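Local coordinates for amidohydrolase (Brucella melitensis biovar Abortus, PDB 4F0L), which is a metal-dependent hydrolase of the amidohydrolase family that binds iron(III) and probably acts as a deaminase, at residues S346-L349 against N355-A358; A295-C300 against G310-T315; E190-L195 against T230-D235. All coordinates share one frame; numbering follows the deposited sequence.

Contact 1: residues S346-L349 against N355-A358; sequences SQRL and NVLA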
loop_
_atom_site.group_PDB
_atom_site.type_symbol
_atom_site.label_atom_id
_atom_site.label_comp_id
_atom_site.label_asym_id
_atom_site.label_seq_id
_atom_site.Cartn_x
_atom_site.Cartn_y
_atom_site.Cartn_z
ATOM N N SER B 346 4.951 -3.469 -8.556
ATOM C CA SER B 346 5.326 -4.832 -8.890
ATOM C C SER B 346 6.199 -4.747 -10.141
ATOM O O SER B 346 7.184 -5.497 -10.275
ATOM C CB SER B 346 4.108 -5.746 -9.093
ATOM O OG SER B 346 3.332 -5.405 -10.234
ATOM N N GLN B 347 5.857 -3.825 -11.037
ATOM C CA GLN B 347 6.622 -3.681 -12.266
ATOM C C GLN B 347 7.993 -3.065 -11.995
ATOM O O GLN B 347 8.999 -3.533 -12.562
ATOM C CB GLN B 347 5.846 -2.903 -13.337
ATOM C CG GLN B 347 4.459 -3.492 -13.651
ATOM C CD GLN B 347 4.509 -4.948 -14.058
ATOM O OE1 GLN B 347 3.754 -5.788 -13.536
ATOM N NE2 GLN B 347 5.381 -5.259 -14.979
ATOM N N ARG B 348 8.044 -2.057 -11.118
ATOM C CA ARG B 348 9.308 -1.386 -10.811
ATOM C C ARG B 348 10.341 -2.357 -10.227
ATOM O O ARG B 348 11.530 -2.303 -10.582
ATOM C CB ARG B 348 9.103 -0.202 -9.851
ATOM C CG ARG B 348 8.290 0.914 -10.464
ATOM C CD ARG B 348 8.363 2.250 -9.748
ATOM N NE ARG B 348 7.423 3.157 -10.397
ATOM C CZ ARG B 348 7.093 4.373 -9.966
ATOM N NH1 ARG B 348 7.673 4.893 -8.886
ATOM N NH2 ARG B 348 6.198 5.091 -10.655
ATOM N N LEU B 349 9.891 -3.232 -9.330
ATOM C CA LEU B 349 10.780 -4.208 -8.717
ATOM C C LEU B 349 11.215 -5.275 -9.717
ATOM O O LEU B 349 12.367 -5.633 -9.752
ATOM C CB LEU B 349 10.132 -4.823 -7.469
ATOM C CG LEU B 349 9.984 -3.857 -6.265
ATOM C CD1 LEU B 349 9.019 -4.384 -5.192
ATOM C CD2 LEU B 349 11.350 -3.552 -5.652
ATOM N N ASN B 355 8.393 4.451 -13.310
ATOM C CA ASN B 355 7.341 4.890 -14.247
ATOM C C ASN B 355 7.203 3.939 -15.430
ATOM O O ASN B 355 7.250 4.339 -16.578
ATOM C CB ASN B 355 7.656 6.329 -14.651
ATOM C CG ASN B 355 7.627 7.247 -13.446
ATOM O OD1 ASN B 355 6.631 7.230 -12.693
ATOM N ND2 ASN B 355 8.716 8.007 -13.216
ATOM N N VAL B 356 7.059 2.664 -15.087
ATOM C CA VAL B 356 7.011 1.603 -16.046
ATOM C C VAL B 356 5.731 1.618 -16.851
ATOM O O VAL B 356 5.765 1.400 -18.064
ATOM C CB VAL B 356 7.166 0.217 -15.369
ATOM C CG1 VAL B 356 6.992 -0.906 -16.426
ATOM C CG2 VAL B 356 8.525 0.158 -14.652
ATOM N N LEU B 357 4.604 1.863 -16.179
ATOM C CA LEU B 357 3.302 1.790 -16.825
ATOM C C LEU B 357 2.756 3.151 -17.279
ATOM O O LEU B 357 1.628 3.239 -17.761
ATOM C CB LEU B 357 2.308 1.008 -15.957
ATOM C CG LEU B 357 2.797 -0.429 -15.588
ATOM C CD1 LEU B 357 1.741 -1.194 -14.765
ATOM C CD2 LEU B 357 3.255 -1.221 -16.824
ATOM N N ALA B 358 3.574 4.199 -17.188
ATOM C CA ALA B 358 3.247 5.463 -17.863
ATOM C C ALA B 358 3.116 5.243 -19.395
ATOM O O ALA B 358 3.702 4.321 -19.948
ATOM C CB ALA B 358 4.298 6.531 -17.549
#
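Q347 and V356 point their side chains at one another where the end of a helix meets the loop that follows it, and the apolar part of the contact is built on this pair. V356 CG1 lies 3.9 Å from Q347 CB, while the second methyl, CG2, is turned to the helix backbone and comes within 4.2 Å of R348 N. Q347 CG, set anti to the carbonyl carbon (chi1 -55°), lies 3.7 Å from L357 CD1, and the two side chains cross at about a right angle. L357 thus rests on the aliphatic stem of Q347.

The polar part joins R348 and N355, whose side chains run side by side. R348 is extended from CG to NE, and one face of its guanidinium lies against N355 N, 3.3 Å from R348 NE. Both nitrogens are donors, so this is packing and no bond. R348 NH2 comes within 3.0 Å of N355 OD1, but at a poor angle, with the two flat groups turned 73° apart. Each group finds its stronger partner elsewhere. E344, one turn back on the helix, makes a salt bridge with R348 NE and also accepts the backbone N-H groups of V356 and L357; a single carboxylate therefore pins the loop to the helix. N355 OD1 is hydrogen-bonded to T364 OG1.

R348 also reaches the second subunit, with NH2 in a salt bridge to E78 and NH1 bonded to the carbonyl of N306, both of that subunit, so this corner belongs to the dimer interface. Within its own chain the contact closes the turn from helix 336-351 to helix 364-379, with helix 314-319 packed against Q347, V356 and L357.

Contact 2: residues A295-C300 against G310-T315; sequences AIAGLC and GTFNAT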
loop_
_atom_site.group_PDB
_atom_site.type_symbol
_atom_site.label_atom_id
_atom_site.label_comp_id
_atom_site.label_asym_id
_atom_site.label_seq_id
_atom_site.Cartn_x
_atom_site.Cartn_y
_atom_site.Cartn_z
ATOM N N ALA B 295 -9.548 -9.275 -25.212
ATOM C CA ALA B 295 -9.944 -9.712 -23.871
ATOM C C ALA B 295 -9.402 -8.734 -22.854
ATOM O O ALA B 295 -8.301 -8.249 -23.001
ATOM C CB ALA B 295 -9.396 -11.100 -23.580
ATOM N N ILE B 296 -10.194 -8.419 -21.835
ATOM C CA ILE B 296 -9.754 -7.492 -20.795
ATOM C C ILE B 296 -9.033 -8.260 -19.703
ATOM O O ILE B 296 -9.545 -9.297 -19.248
ATOM C CB ILE B 296 -10.933 -6.788 -20.128
ATOM C CG1 ILE B 296 -11.762 -6.031 -21.174
ATOM C CG2 ILE B 296 -10.423 -5.891 -18.989
ATOM C CD1 ILE B 296 -10.970 -5.023 -21.979
ATOM N N ALA B 297 -7.861 -7.767 -19.286
ATOM C CA ALA B 297 -7.127 -8.354 -18.165
ATOM C C ALA B 297 -7.750 -7.905 -16.855
ATOM O O ALA B 297 -7.766 -6.701 -16.570
ATOM C CB ALA B 297 -5.634 -7.953 -18.220
ATOM N N GLY B 298 -8.282 -8.838 -16.073
ATOM C CA GLY B 298 -8.891 -8.519 -14.783
ATOM C C GLY B 298 -7.831 -8.619 -13.711
ATOM O O GLY B 298 -7.656 -9.678 -13.102
ATOM N N LEU B 299 -7.099 -7.528 -13.500
ATOM C CA LEU B 299 -5.966 -7.534 -12.585
ATOM C C LEU B 299 -6.417 -7.299 -11.143
ATOM O O LEU B 299 -7.235 -6.400 -10.860
ATOM C CB LEU B 299 -4.949 -6.464 -13.017
ATOM C CG LEU B 299 -4.382 -6.589 -14.442
ATOM C CD1 LEU B 299 -3.275 -5.537 -14.678
ATOM C CD2 LEU B 299 -3.838 -8.022 -14.696
ATOM N N CYS B 300 -5.824 -8.057 -10.230
ATOM C CA CYS B 300 -6.127 -7.968 -8.814
ATOM C C CYS B 300 -4.826 -7.831 -8.038
ATOM O O CYS B 300 -4.422 -8.760 -7.349
ATOM C CB CYS B 300 -6.922 -9.212 -8.372
ATOM S SG CYS B 300 -8.455 -9.484 -9.353
ATOM N N GLY B 310 2.279 -13.787 -8.342
ATOM C CA GLY B 310 3.256 -13.427 -9.348
ATOM C C GLY B 310 2.983 -12.050 -9.884
ATOM O O GLY B 310 2.083 -11.340 -9.418
ATOM N N THR B 311 3.732 -11.698 -10.924
ATOM C CA THR B 311 3.724 -10.342 -11.478
ATOM C C THR B 311 3.227 -10.378 -12.930
ATOM O O THR B 311 3.734 -11.162 -13.753
ATOM C CB THR B 311 5.137 -9.768 -11.423
ATOM O OG1 THR B 311 5.593 -9.812 -10.079
ATOM C CG2 THR B 311 5.150 -8.327 -11.926
ATOM N N PHE B 312 2.236 -9.553 -13.242
ATOM C CA PHE B 312 1.631 -9.508 -14.598
ATOM C C PHE B 312 2.595 -8.924 -15.649
ATOM O O PHE B 312 3.399 -8.023 -15.344
ATOM C CB PHE B 312 0.352 -8.647 -14.539
ATOM C CG PHE B 312 -0.434 -8.604 -15.806
ATOM C CD1 PHE B 312 -1.153 -9.713 -16.238
ATOM C CD2 PHE B 312 -0.509 -7.424 -16.549
ATOM C CE1 PHE B 312 -1.899 -9.655 -17.404
ATOM C CE2 PHE B 312 -1.262 -7.356 -17.720
ATOM C CZ PHE B 312 -1.941 -8.482 -18.160
ATOM N N ASN B 313 2.431 -9.385 -16.897
ATOM C CA ASN B 313 3.244 -8.922 -18.033
ATOM C C ASN B 313 2.699 -7.607 -18.566
ATOM O O ASN B 313 2.263 -7.515 -19.723
ATOM C CB ASN B 313 3.240 -9.935 -19.181
ATOM C CG ASN B 313 3.959 -11.199 -18.830
ATOM O OD1 ASN B 313 4.654 -11.248 -17.829
ATOM N ND2 ASN B 313 3.784 -12.241 -19.647
ATOM N N ALA B 314 2.744 -6.586 -17.715
ATOM C CA ALA B 314 1.997 -5.353 -17.920
ATOM C C ALA B 314 2.471 -4.494 -19.120
ATOM O O ALA B 314 1.640 -3.995 -19.892
ATOM C CB ALA B 314 2.008 -4.531 -16.618
ATOM N N THR B 315 3.778 -4.333 -19.291
ATOM C CA THR B 315 4.280 -3.492 -20.407
ATOM C C THR B 315 4.023 -4.156 -21.762
ATOM O O THR B 315 3.508 -3.514 -22.677
ATOM C CB THR B 315 5.764 -3.117 -20.243
ATOM O OG1 THR B 315 6.549 -4.314 -20.182
ATOM C CG2 THR B 315 5.967 -2.343 -18.963
#
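L299 and F312 meet inside a TIM-barrel-type fold, on the connection that leaves strand 296-299 and returns, through helices 301-306 and 314-319, to the neighbouring parallel strand 323-326. This is a beta-alpha-beta crossover, and the contact packs the loop leading into its second helix against its first strand.

The tight part is small and wholly apolar. L299 CD2 stands over the middle of the F312 ring, 3.5 Å from the centroid and 11° off the ring normal, a CH-pi contact on the face. L299 CD1 lies on the same side of the ring, displaced toward its rim, 3.8 Å from F312 CD2. The aromatic ring comes to the strand because its CG is anti to the backbone N (chi1 -175°), and the two side chains cross at about a right angle. F317 adds an edge-to-face stack with F312, L343 of helix 336-351 packs on L299, and a bound formic acid lies about 4 Å from the phenyl group.

The flanks of the second segment are looser. G310, T311, N313 and T315 are all partly exposed, and none of them touches the strand. N313 is the centre of an inverse gamma turn and holds the N-cap position of helix 314-319. The iron site is near without being part of the contact: the L299 side chain is about 11 Å from the metal. On the strand, A297 extends the apolar patch, its CB resting obliquely against the ring 3.7 Å from F312 CZ.

Contact 3: residues E190-L195 against T230-D235; sequences ERFARL and TQLLPD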
loop_
_atom_site.group_PDB
_atom_site.type_symbol
_atom_site.label_atom_id
_atom_site.label_comp_id
_atom_site.label_asym_id
_atom_site.label_seq_id
_atom_site.Cartn_x
_atom_site.Cartn_y
_atom_site.Cartn_z
ATOM N N GLU B 190 -27.629 -27.384 -16.531
ATOM C CA GLU B 190 -29.052 -27.203 -16.440
ATOM C C GLU B 190 -29.442 -26.387 -15.194
ATOM O O GLU B 190 -30.206 -25.424 -15.297
ATOM C CB GLU B 190 -29.759 -28.560 -16.418
ATOM C CG GLU B 190 -31.276 -28.454 -16.495
ATOM C CD GLU B 190 -31.947 -28.321 -15.130
ATOM O OE1 GLU B 190 -31.292 -28.571 -14.069
ATOM O OE2 GLU B 190 -33.153 -27.940 -15.122
ATOM N N ARG B 191 -28.944 -26.791 -14.021
ATOM C CA ARG B 191 -29.290 -26.059 -12.808
ATOM C C ARG B 191 -28.676 -24.661 -12.825
ATOM O O ARG B 191 -29.268 -23.717 -12.293
ATOM C CB ARG B 191 -28.872 -26.800 -11.546
ATOM C CG ARG B 191 -29.433 -26.168 -10.278
ATOM C CD ARG B 191 -29.338 -27.126 -9.094
ATOM N NE ARG B 191 -27.963 -27.234 -8.621
ATOM C CZ ARG B 191 -27.480 -28.231 -7.879
ATOM N NH1 ARG B 191 -28.256 -29.249 -7.532
ATOM N NH2 ARG B 191 -26.198 -28.225 -7.507
ATOM N N PHE B 192 -27.520 -24.526 -13.484
ATOM C CA PHE B 192 -26.915 -23.218 -13.675
ATOM C C PHE B 192 -27.797 -22.285 -14.521
ATOM O O PHE B 192 -27.946 -21.112 -14.156
ATOM C CB PHE B 192 -25.502 -23.324 -14.285
ATOM C CG PHE B 192 -24.801 -22.003 -14.401
ATOM C CD1 PHE B 192 -24.222 -21.404 -13.283
ATOM C CD2 PHE B 192 -24.736 -21.336 -15.610
ATOM C CE1 PHE B 192 -23.588 -20.163 -13.377
ATOM C CE2 PHE B 192 -24.096 -20.093 -15.707
ATOM C CZ PHE B 192 -23.532 -19.508 -14.590
ATOM N N ALA B 193 -28.328 -22.777 -15.655
ATOM C CA ALA B 193 -29.241 -21.948 -16.485
ATOM C C ALA B 193 -30.448 -21.482 -15.644
ATOM O O ALA B 193 -30.850 -20.323 -15.701
ATOM C CB ALA B 193 -29.721 -22.692 -17.750
ATOM N N ARG B 194 -31.024 -22.378 -14.860
ATOM C CA ARG B 194 -32.139 -22.005 -14.001
ATOM C C ARG B 194 -31.723 -20.935 -12.962
ATOM O O ARG B 194 -32.473 -20.036 -12.659
ATOM C CB ARG B 194 -32.723 -23.242 -13.325
ATOM C CG ARG B 194 -33.596 -24.100 -14.246
ATOM C CD ARG B 194 -34.428 -25.123 -13.467
ATOM N NE ARG B 194 -33.587 -26.217 -12.995
ATOM C CZ ARG B 194 -33.335 -26.514 -11.711
ATOM N NH1 ARG B 194 -32.525 -27.541 -11.444
ATOM N NH2 ARG B 194 -33.865 -25.818 -10.692
ATOM N N LEU B 195 -30.500 -21.010 -12.455
ATOM C CA LEU B 195 -30.018 -20.008 -11.498
ATOM C C LEU B 195 -29.869 -18.651 -12.188
ATOM O O LEU B 195 -30.301 -17.622 -11.648
ATOM C CB LEU B 195 -28.679 -20.457 -10.917
ATOM C CG LEU B 195 -27.948 -19.463 -10.002
ATOM C CD1 LEU B 195 -28.671 -19.358 -8.686
ATOM C CD2 LEU B 195 -26.528 -19.932 -9.814
ATOM N N THR B 230 -21.114 -20.341 -21.715
ATOM C CA THR B 230 -20.769 -19.102 -22.413
ATOM C C THR B 230 -21.688 -18.812 -23.628
ATOM O O THR B 230 -21.527 -17.808 -24.320
ATOM C CB THR B 230 -19.269 -19.096 -22.790
ATOM O OG1 THR B 230 -18.966 -20.213 -23.620
ATOM C CG2 THR B 230 -18.411 -19.230 -21.546
ATOM N N GLN B 231 -22.663 -19.688 -23.861
ATOM C CA GLN B 231 -23.672 -19.494 -24.886
ATOM C C GLN B 231 -25.002 -19.042 -24.276
ATOM O O GLN B 231 -25.899 -18.646 -25.011
ATOM C CB GLN B 231 -23.855 -20.795 -25.729
ATOM N N LEU B 232 -25.129 -19.062 -22.949
ATOM C CA LEU B 232 -26.414 -18.717 -22.321
ATOM C C LEU B 232 -26.855 -17.295 -22.592
ATOM O O LEU B 232 -28.027 -17.050 -22.850
ATOM C CB LEU B 232 -26.381 -18.908 -20.804
ATOM C CG LEU B 232 -26.465 -20.317 -20.262
ATOM C CD1 LEU B 232 -26.384 -20.219 -18.740
ATOM C CD2 LEU B 232 -27.737 -21.066 -20.726
ATOM N N LEU B 233 -25.918 -16.358 -22.495
ATOM C CA LEU B 233 -26.182 -14.945 -22.637
ATOM C C LEU B 233 -25.067 -14.403 -23.544
ATOM O O LEU B 233 -24.090 -13.810 -23.062
ATOM C CB LEU B 233 -26.176 -14.249 -21.261
ATOM C CG LEU B 233 -27.291 -14.666 -20.281
ATOM C CD1 LEU B 233 -26.990 -14.216 -18.841
ATOM C CD2 LEU B 233 -28.688 -14.219 -20.757
ATOM N N PRO B 234 -25.197 -14.650 -24.861
ATOM C CA PRO B 234 -24.114 -14.385 -25.802
ATOM C C PRO B 234 -23.745 -12.922 -25.927
ATOM O O PRO B 234 -22.662 -12.619 -26.399
ATOM C CB PRO B 234 -24.645 -14.940 -27.128
ATOM C CG PRO B 234 -26.149 -14.957 -26.974
ATOM C CD PRO B 234 -26.378 -15.250 -25.523
ATOM N N ASP B 235 -24.611 -12.014 -25.497
ATOM C CA ASP B 235 -24.281 -10.595 -25.595
ATOM C C ASP B 235 -23.791 -10.006 -24.277
ATOM O O ASP B 235 -23.560 -8.807 -24.184
ATOM C CB ASP B 235 -25.471 -9.807 -26.113
ATOM C CG ASP B 235 -25.925 -10.298 -27.489
ATOM O OD1 ASP B 235 -25.056 -10.488 -28.371
ATOM O OD2 ASP B 235 -27.137 -10.493 -27.677
#
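The helical turn that brings F192 and A193 up to L232 also carries, within the helix itself, a short salt bridge, R194 NE to E190 OE2 at 2.8 Å. A second bond, R194 NH1 to E190 OE1 at 3.1 Å, is made in the guanidinium plane to the syn lone pair of that oxygen, with an N-H...O angle of 161°. OE2, by contrast, is met from above the carboxylate plane. The arginine thus grips the carboxylate side-on, one nitrogen to each oxygen, in a salt bridge spanning one turn on an exposed part of the helix.

Between the segments the contact is purely apolar and rests on the forked end of L232. L232 CD1 meets the edge of the F192 ring, 3.7 Å from F192 CD2 and 3.8 Å from F192 CE2, close to the ring plane. L232 CD2 lies 3.9 Å from A193 CB, so the two methyls are shared between successive helix residues. In the barrel, helix 189-203 leads into strand 210-215, while the loop 230-235 follows helix 223-229 and enters strand 238-242; L232 joins these successive alpha-beta units on the outside. F192 also packs on V213 of strand 210-215. R273 NH2 steadies the loop from elsewhere, bonded to the carbonyl oxygens of both T230 and L233.

From the N terminus the three contacts follow one another in series, neither nested nor crossed. Contact 3 comes first and closes a long loop, joining helix 189-203 to the loop before strand 238-242. Contact 2 closes a short one within the crossover from strand 296-299 to strand 323-326, and contact 1 the shortest, where helix 336-351 turns back toward helix 364-379. Contacts 1 and 2 are neighbours, with centres 13 Å apart, and meet where L357 CD2 lies 3.5 Å from A314 CB. Contact 3 stands apart: its centre is about 39 Å from that of contact 1, on the opposite side of the chain's centre.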